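Local coordinates for uncharacterized protein TP-0789 domain-containing protein (Desulfovibrio piger ATCC 29098, PDB 4Z48), which is of unknown function but belongs to the LolA-like family, and so may bind a lipid or another hydrophobic ligand, at residues A[18-23]-A[82-87]; A[125-130]-A[175-180]. All blocks are in the same frame, centred on the assembly; numbering follows the deposited sequence.

Contact 1: residues A[18-23]-A[82-87]; sequences RMDQVD and SYRGLE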
loop_
_atom_site.group_PDB
_atom_site.type_symbol
_atom_site.label_atom_id
_atom_site.label_comp_id
_atom_site.label_asym_id
_atom_site.label_seq_id
_atom_site.Cartn_x
_atom_site.Cartn_y
_atom_site.Cartn_z
ATOM N N ARG A 18 -8.408 -11.623 9.904
ATOM C CA ARG A 18 -7.963 -12.795 9.121
ATOM C C ARG A 18 -7.071 -12.358 7.956
ATOM O O ARG A 18 -6.036 -12.987 7.696
ATOM C CB ARG A 18 -9.157 -13.609 8.586
ATOM C CG ARG A 18 -9.918 -14.388 9.653
ATOM C CD ARG A 18 -10.647 -15.580 9.055
ATOM N NE ARG A 18 -11.806 -15.202 8.243
ATOM C CZ ARG A 18 -12.119 -15.746 7.066
ATOM N NH1 ARG A 18 -11.355 -16.701 6.540
ATOM N NH2 ARG A 18 -13.201 -15.343 6.408
HETATM N N MSE A 19 -7.457 -11.264 7.268
HETATM C CA MSE A 19 -6.695 -10.687 6.169
HETATM C C MSE A 19 -5.304 -10.256 6.626
HETATM O O MSE A 19 -4.341 -10.385 5.881
HETATM C CB MSE A 19 -7.441 -9.474 5.588
HETATM C CG MSE A 19 -8.727 -9.842 4.876
HETATM SE SE MSE A 19 -9.680 -8.226 4.326
HETATM C CE MSE A 19 -8.443 -7.462 2.974
ATOM N N ASP A 20 -5.218 -9.688 7.836
ATOM C CA ASP A 20 -3.977 -9.189 8.427
ATOM C C ASP A 20 -3.051 -10.379 8.819
ATOM O O ASP A 20 -1.842 -10.183 8.958
ATOM C CB ASP A 20 -4.294 -8.281 9.639
ATOM C CG ASP A 20 -3.115 -7.540 10.255
ATOM O OD1 ASP A 20 -2.241 -7.071 9.492
ATOM O OD2 ASP A 20 -3.056 -7.448 11.506
ATOM N N GLN A 21 -3.601 -11.596 8.938
ATOM C CA GLN A 21 -2.813 -12.793 9.274
ATOM C C GLN A 21 -2.143 -13.448 8.046
ATOM O O GLN A 21 -1.305 -14.330 8.239
ATOM C CB GLN A 21 -3.659 -13.825 10.022
ATOM C CG GLN A 21 -3.733 -13.526 11.532
ATOM C CD GLN A 21 -5.032 -13.953 12.184
ATOM O OE1 GLN A 21 -5.779 -14.818 11.689
ATOM N NE2 GLN A 21 -5.318 -13.365 13.340
ATOM N N VAL A 22 -2.482 -13.020 6.807
ATOM C CA VAL A 22 -1.909 -13.607 5.567
ATOM C C VAL A 22 -0.367 -13.443 5.531
ATOM O O VAL A 22 0.351 -14.417 5.282
ATOM C CB VAL A 22 -2.580 -13.035 4.287
ATOM C CG1 VAL A 22 -1.866 -13.512 3.012
ATOM C CG2 VAL A 22 -4.071 -13.401 4.248
ATOM N N ASP A 23 0.129 -12.249 5.824
ATOM C CA ASP A 23 1.569 -11.982 5.787
ATOM C C ASP A 23 2.262 -12.472 7.080
ATOM O O ASP A 23 2.315 -11.746 8.072
ATOM C CB ASP A 23 1.852 -10.488 5.527
ATOM C CG ASP A 23 3.339 -10.166 5.381
ATOM O OD1 ASP A 23 4.138 -11.114 5.214
ATOM O OD2 ASP A 23 3.706 -8.952 5.460
ATOM N N SER A 82 6.218 2.603 9.759
ATOM C CA SER A 82 4.781 2.396 9.892
ATOM C C SER A 82 4.509 1.654 11.199
ATOM O O SER A 82 5.089 0.599 11.445
ATOM C CB SER A 82 4.239 1.662 8.664
ATOM O OG SER A 82 2.825 1.647 8.595
ATOM N N TYR A 83 3.713 2.273 12.085
ATOM C CA TYR A 83 3.448 1.751 13.432
ATOM C C TYR A 83 2.058 1.148 13.622
ATOM O O TYR A 83 1.056 1.687 13.148
ATOM C CB TYR A 83 3.616 2.869 14.474
ATOM C CG TYR A 83 4.918 3.629 14.367
ATOM C CD1 TYR A 83 6.126 3.044 14.752
ATOM C CD2 TYR A 83 4.952 4.916 13.843
ATOM C CE1 TYR A 83 7.332 3.720 14.611
ATOM C CE2 TYR A 83 6.158 5.597 13.675
ATOM C CZ TYR A 83 7.341 5.005 14.081
ATOM O OH TYR A 83 8.513 5.699 13.980
ATOM N N ARG A 84 2.005 0.027 14.329
ATOM C CA ARG A 84 0.738 -0.608 14.667
ATOM C C ARG A 84 0.080 0.234 15.748
ATOM O O ARG A 84 0.725 0.562 16.756
ATOM C CB ARG A 84 0.949 -2.062 15.132
ATOM C CG ARG A 84 -0.306 -2.940 15.035
ATOM C CD ARG A 84 -0.765 -3.188 13.601
ATOM N NE ARG A 84 0.100 -4.120 12.877
ATOM C CZ ARG A 84 -0.211 -4.669 11.705
ATOM N NH1 ARG A 84 -1.370 -4.393 11.120
ATOM N NH2 ARG A 84 0.633 -5.504 11.113
ATOM N N GLY A 85 -1.154 0.654 15.487
ATOM C CA GLY A 85 -1.922 1.455 16.437
ATOM C C GLY A 85 -2.013 2.918 16.070
ATOM O O GLY A 85 -1.302 3.390 15.175
ATOM N N LEU A 86 -2.866 3.671 16.779
ATOM C CA LEU A 86 -3.029 5.079 16.409
ATOM C C LEU A 86 -2.215 6.068 17.256
ATOM O O LEU A 86 -2.286 7.253 16.967
ATOM C CB LEU A 86 -4.532 5.468 16.467
ATOM C CG LEU A 86 -5.398 5.023 15.290
ATOM C CD1 LEU A 86 -6.858 4.936 15.687
ATOM C CD2 LEU A 86 -5.204 5.959 14.079
ATOM N N GLU A 87 -1.481 5.631 18.289
ATOM C CA GLU A 87 -0.782 6.564 19.191
ATOM C C GLU A 87 0.257 7.437 18.520
ATOM O O GLU A 87 0.426 8.595 18.905
ATOM C CB GLU A 87 -0.098 5.822 20.337
ATOM C CG GLU A 87 -1.054 5.300 21.371
ATOM C CD GLU A 87 -1.547 3.875 21.195
ATOM O OE1 GLU A 87 -1.643 3.387 20.043
ATOM O OE2 GLU A 87 -1.874 3.257 22.232
#
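Asp20, two residues after Arg18 on helix 8-20, faces Arg84 of the loop between strands 77-82 and 91-96, and this pair makes the whole contact. Before it, Arg18 and Met19 turn to other parts of the chain, Arg18 through NH2 to the hydroxyl of Tyr149. At Asp20 the backbones are still 11.6 Å apart, CA to CA with Arg84, and the two side chains, one reaching out from each segment, span the interval. CG of Asp20 stands anti to the backbone N (chi1 -172°) and carries the carboxylate across to the guanidinium. Arg84 does not reach straight out: its chain bends at both CG-CD and the bond before it, bringing NH1 to the acid. Asp20 OD1 and Arg84 NH1 form a salt bridge of 3.3 Å; the hydrogen bond within it is weak, being both long and bent (N-H...O 135°). Asp20 OD2 lies over one face of the guanidinium, 3.5 Å from Arg84 NH1, and the two flat groups are inclined by 62°; this is not the coplanar, two-pronged pairing of an acid with an arginine. Beyond Asp20, the segment turns off through Gln21 and Val22 to Asp23, whose OD1 bonds to the Ser25 hydroxyl. Arg84 has further partners on its own side, a weak bond from NE to Lys59 O and a long, weak ion pair from NH2 to Glu61. With just 75 Å² buried and the charge of Arg84 shared between two acids, the attraction is probably more electrostatic than directional, a surface link between helix and loop.

Contact 2: residues A[125-130]-A[175-180]; sequences QNLDDV and LLRLRA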
loop_
_atom_site.group_PDB
_atom_site.type_symbol
_atom_site.label_atom_id
_atom_site.label_comp_id
_atom_site.label_asym_id
_atom_site.label_seq_id
_atom_site.Cartn_x
_atom_site.Cartn_y
_atom_site.Cartn_z
ATOM N N GLN A 125 2.038 3.276 2.947
ATOM C CA GLN A 125 2.082 2.702 4.309
ATOM C C GLN A 125 1.263 1.383 4.405
ATOM O O GLN A 125 0.659 0.963 3.413
ATOM C CB GLN A 125 1.543 3.704 5.329
ATOM C CG GLN A 125 2.280 5.039 5.324
ATOM C CD GLN A 125 1.436 6.166 5.861
ATOM O OE1 GLN A 125 0.202 6.085 5.984
ATOM N NE2 GLN A 125 2.085 7.270 6.140
ATOM N N ASN A 126 1.216 0.761 5.625
ATOM C CA ASN A 126 0.509 -0.492 5.942
ATOM C C ASN A 126 -0.942 -0.434 5.469
ATOM O O ASN A 126 -1.718 0.412 5.928
ATOM C CB ASN A 126 0.575 -0.773 7.459
ATOM C CG ASN A 126 0.029 -2.104 7.950
ATOM O OD1 ASN A 126 -0.475 -2.950 7.200
ATOM N ND2 ASN A 126 0.104 -2.314 9.255
ATOM N N LEU A 127 -1.287 -1.320 4.517
ATOM C CA LEU A 127 -2.629 -1.418 3.933
ATOM C C LEU A 127 -3.609 -2.157 4.880
ATOM O O LEU A 127 -4.825 -2.024 4.705
ATOM C CB LEU A 127 -2.552 -2.122 2.547
ATOM C CG LEU A 127 -3.822 -2.277 1.669
ATOM C CD1 LEU A 127 -4.511 -0.958 1.393
ATOM C CD2 LEU A 127 -3.488 -2.944 0.348
ATOM N N ASP A 128 -3.093 -2.895 5.895
ATOM C CA ASP A 128 -3.956 -3.679 6.767
ATOM C C ASP A 128 -3.810 -3.329 8.271
ATOM O O ASP A 128 -3.715 -4.234 9.107
ATOM C CB ASP A 128 -3.714 -5.181 6.509
ATOM C CG ASP A 128 -4.206 -5.649 5.145
ATOM O OD1 ASP A 128 -5.443 -5.802 4.973
ATOM O OD2 ASP A 128 -3.356 -5.851 4.244
ATOM N N ASP A 129 -3.857 -2.024 8.612
ATOM C CA ASP A 129 -3.815 -1.541 10.001
ATOM C C ASP A 129 -5.255 -1.601 10.538
ATOM O O ASP A 129 -5.973 -0.600 10.519
ATOM C CB ASP A 129 -3.216 -0.125 10.058
ATOM C CG ASP A 129 -2.550 0.225 11.379
ATOM O OD1 ASP A 129 -3.195 0.054 12.436
ATOM O OD2 ASP A 129 -1.397 0.716 11.351
ATOM N N VAL A 130 -5.687 -2.827 10.936
ATOM C CA VAL A 130 -7.040 -3.238 11.328
ATOM C C VAL A 130 -7.736 -2.233 12.284
ATOM O O VAL A 130 -8.913 -1.903 12.066
ATOM C CB VAL A 130 -7.069 -4.684 11.910
ATOM C CG1 VAL A 130 -8.407 -5.017 12.544
ATOM C CG2 VAL A 130 -6.751 -5.717 10.829
ATOM N N LEU A 175 -7.797 -14.445 0.759
ATOM C CA LEU A 175 -8.000 -13.292 1.666
ATOM C C LEU A 175 -7.232 -12.056 1.163
ATOM O O LEU A 175 -7.036 -11.093 1.903
ATOM C CB LEU A 175 -7.692 -13.630 3.156
ATOM C CG LEU A 175 -8.585 -14.770 3.698
ATOM C CD1 LEU A 175 -8.198 -15.194 5.123
ATOM C CD2 LEU A 175 -10.062 -14.382 3.627
ATOM N N LEU A 176 -6.838 -12.082 -0.127
ATOM C CA LEU A 176 -6.212 -10.939 -0.775
ATOM C C LEU A 176 -7.286 -10.114 -1.438
ATOM O O LEU A 176 -8.236 -10.685 -1.947
ATOM C CB LEU A 176 -5.171 -11.382 -1.833
ATOM C CG LEU A 176 -3.872 -12.001 -1.306
ATOM C CD1 LEU A 176 -2.934 -12.314 -2.470
ATOM C CD2 LEU A 176 -3.180 -11.087 -0.281
ATOM N N ARG A 177 -7.097 -8.786 -1.521
ATOM C CA ARG A 177 -8.034 -7.932 -2.259
ATOM C C ARG A 177 -7.949 -8.272 -3.749
ATOM O O ARG A 177 -6.850 -8.549 -4.241
ATOM C CB ARG A 177 -7.647 -6.446 -2.082
ATOM C CG ARG A 177 -7.779 -5.941 -0.656
ATOM C CD ARG A 177 -7.059 -4.593 -0.432
ATOM N NE ARG A 177 -7.407 -4.102 0.924
ATOM C CZ ARG A 177 -6.783 -4.470 2.045
ATOM N NH1 ARG A 177 -5.742 -5.295 1.997
ATOM N NH2 ARG A 177 -7.186 -4.009 3.219
ATOM N N LEU A 178 -9.090 -8.234 -4.447
ATOM C CA LEU A 178 -9.186 -8.372 -5.883
ATOM C C LEU A 178 -9.420 -6.983 -6.492
ATOM O O LEU A 178 -8.842 -6.653 -7.514
ATOM C CB LEU A 178 -10.306 -9.357 -6.256
ATOM C CG LEU A 178 -10.654 -9.543 -7.731
ATOM C CD1 LEU A 178 -9.566 -10.281 -8.464
ATOM C CD2 LEU A 178 -11.943 -10.319 -7.879
ATOM N N ARG A 179 -10.195 -6.144 -5.819
ATOM C CA ARG A 179 -10.555 -4.825 -6.285
ATOM C C ARG A 179 -10.897 -3.958 -5.075
ATOM O O ARG A 179 -11.292 -4.482 -4.010
ATOM C CB ARG A 179 -11.764 -4.970 -7.263
ATOM C CG ARG A 179 -12.569 -3.712 -7.609
ATOM C CD ARG A 179 -13.632 -3.959 -8.680
ATOM N NE ARG A 179 -14.778 -4.735 -8.179
ATOM C CZ ARG A 179 -15.975 -4.786 -8.761
ATOM N NH1 ARG A 179 -16.213 -4.098 -9.872
ATOM N NH2 ARG A 179 -16.944 -5.523 -8.237
ATOM N N ALA A 180 -10.726 -2.644 -5.214
ATOM C CA ALA A 180 -11.167 -1.706 -4.177
ATOM C C ALA A 180 -11.505 -0.349 -4.781
ATOM O O ALA A 180 -10.883 0.096 -5.759
ATOM C CB ALA A 180 -10.157 -1.560 -3.052
#
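Arg177 leaves its backbone with CG anti to the carbonyl carbon (chi1 -65°), and a straight run from CG to NE brings its guanidinium to Asp128, whose CG has the same setting and points the carboxylate back at it. The site lies in what is probably the incomplete antiparallel beta-barrel of LolA-like proteins, where the long loop before strand 133-143 meets the start of strand 177-184; an Asx turn shapes the loop, Asn126 OD1 accepting from Asp128 N at 2.9 Å. The arginine grips the acid end-on with two nitrogens, both on one oxygen. NH1 of Arg177 reaches OD1 of Asp128 at 3.0 Å on its syn side, with an N-H...O angle of 146°, and NH2 of Arg177 meets the same OD1 at 3.1 Å from above the carboxylate plane. OD1 stays close to the guanidinium plane, although the two groups are turned 44° apart; a weaker bond of 3.3 Å joins Arg177 NH1 to Asp128 OD2. Leu127 runs antiparallel alongside the arginine and lays its branch point over one face of the guanidinium, displaced to the rim. Arg177 is buried, its side chain touching Met19 of helix 8-20 and Phe195 of strand 189-201, and its NH2 also bonds to Gln168 OE1; the salt bridge and this amide together should restrict the rotation of the group. A second positive charge, Arg153, comes close to NH2 and donates through NH1 to Leu127 O; the carboxylate of Asp128 probably offsets part of this positive charge. Nearest to the guanidinium among the leucine carbons is Leu127 CG, 3.6 Å from Arg177 NH1.

In the fold
From the N terminus, helix 8-20 leads into contact 1, which closes when the chain returns at 82-87 after an excursion of 58 residues, mostly strand. Contact 2 opens later, at 125-130, and closes at 175-180 after 44 residues; the two loops therefore follow in series, neither nested nor crossed. In space they adjoin, with centres about 10 Å apart. The 125-130 loop of contact 2 borders both partners of contact 1: Asp128 O is 3.1 Å from Arg84 NH1 and 3.2 Å from Asp20 OD1, and Arg84 also packs on Asn126. Contact 1 thus joins the helix to the 82-87 loop, while contact 2 joins the neighbouring loop to strand 177-184 in the other half of the strand order.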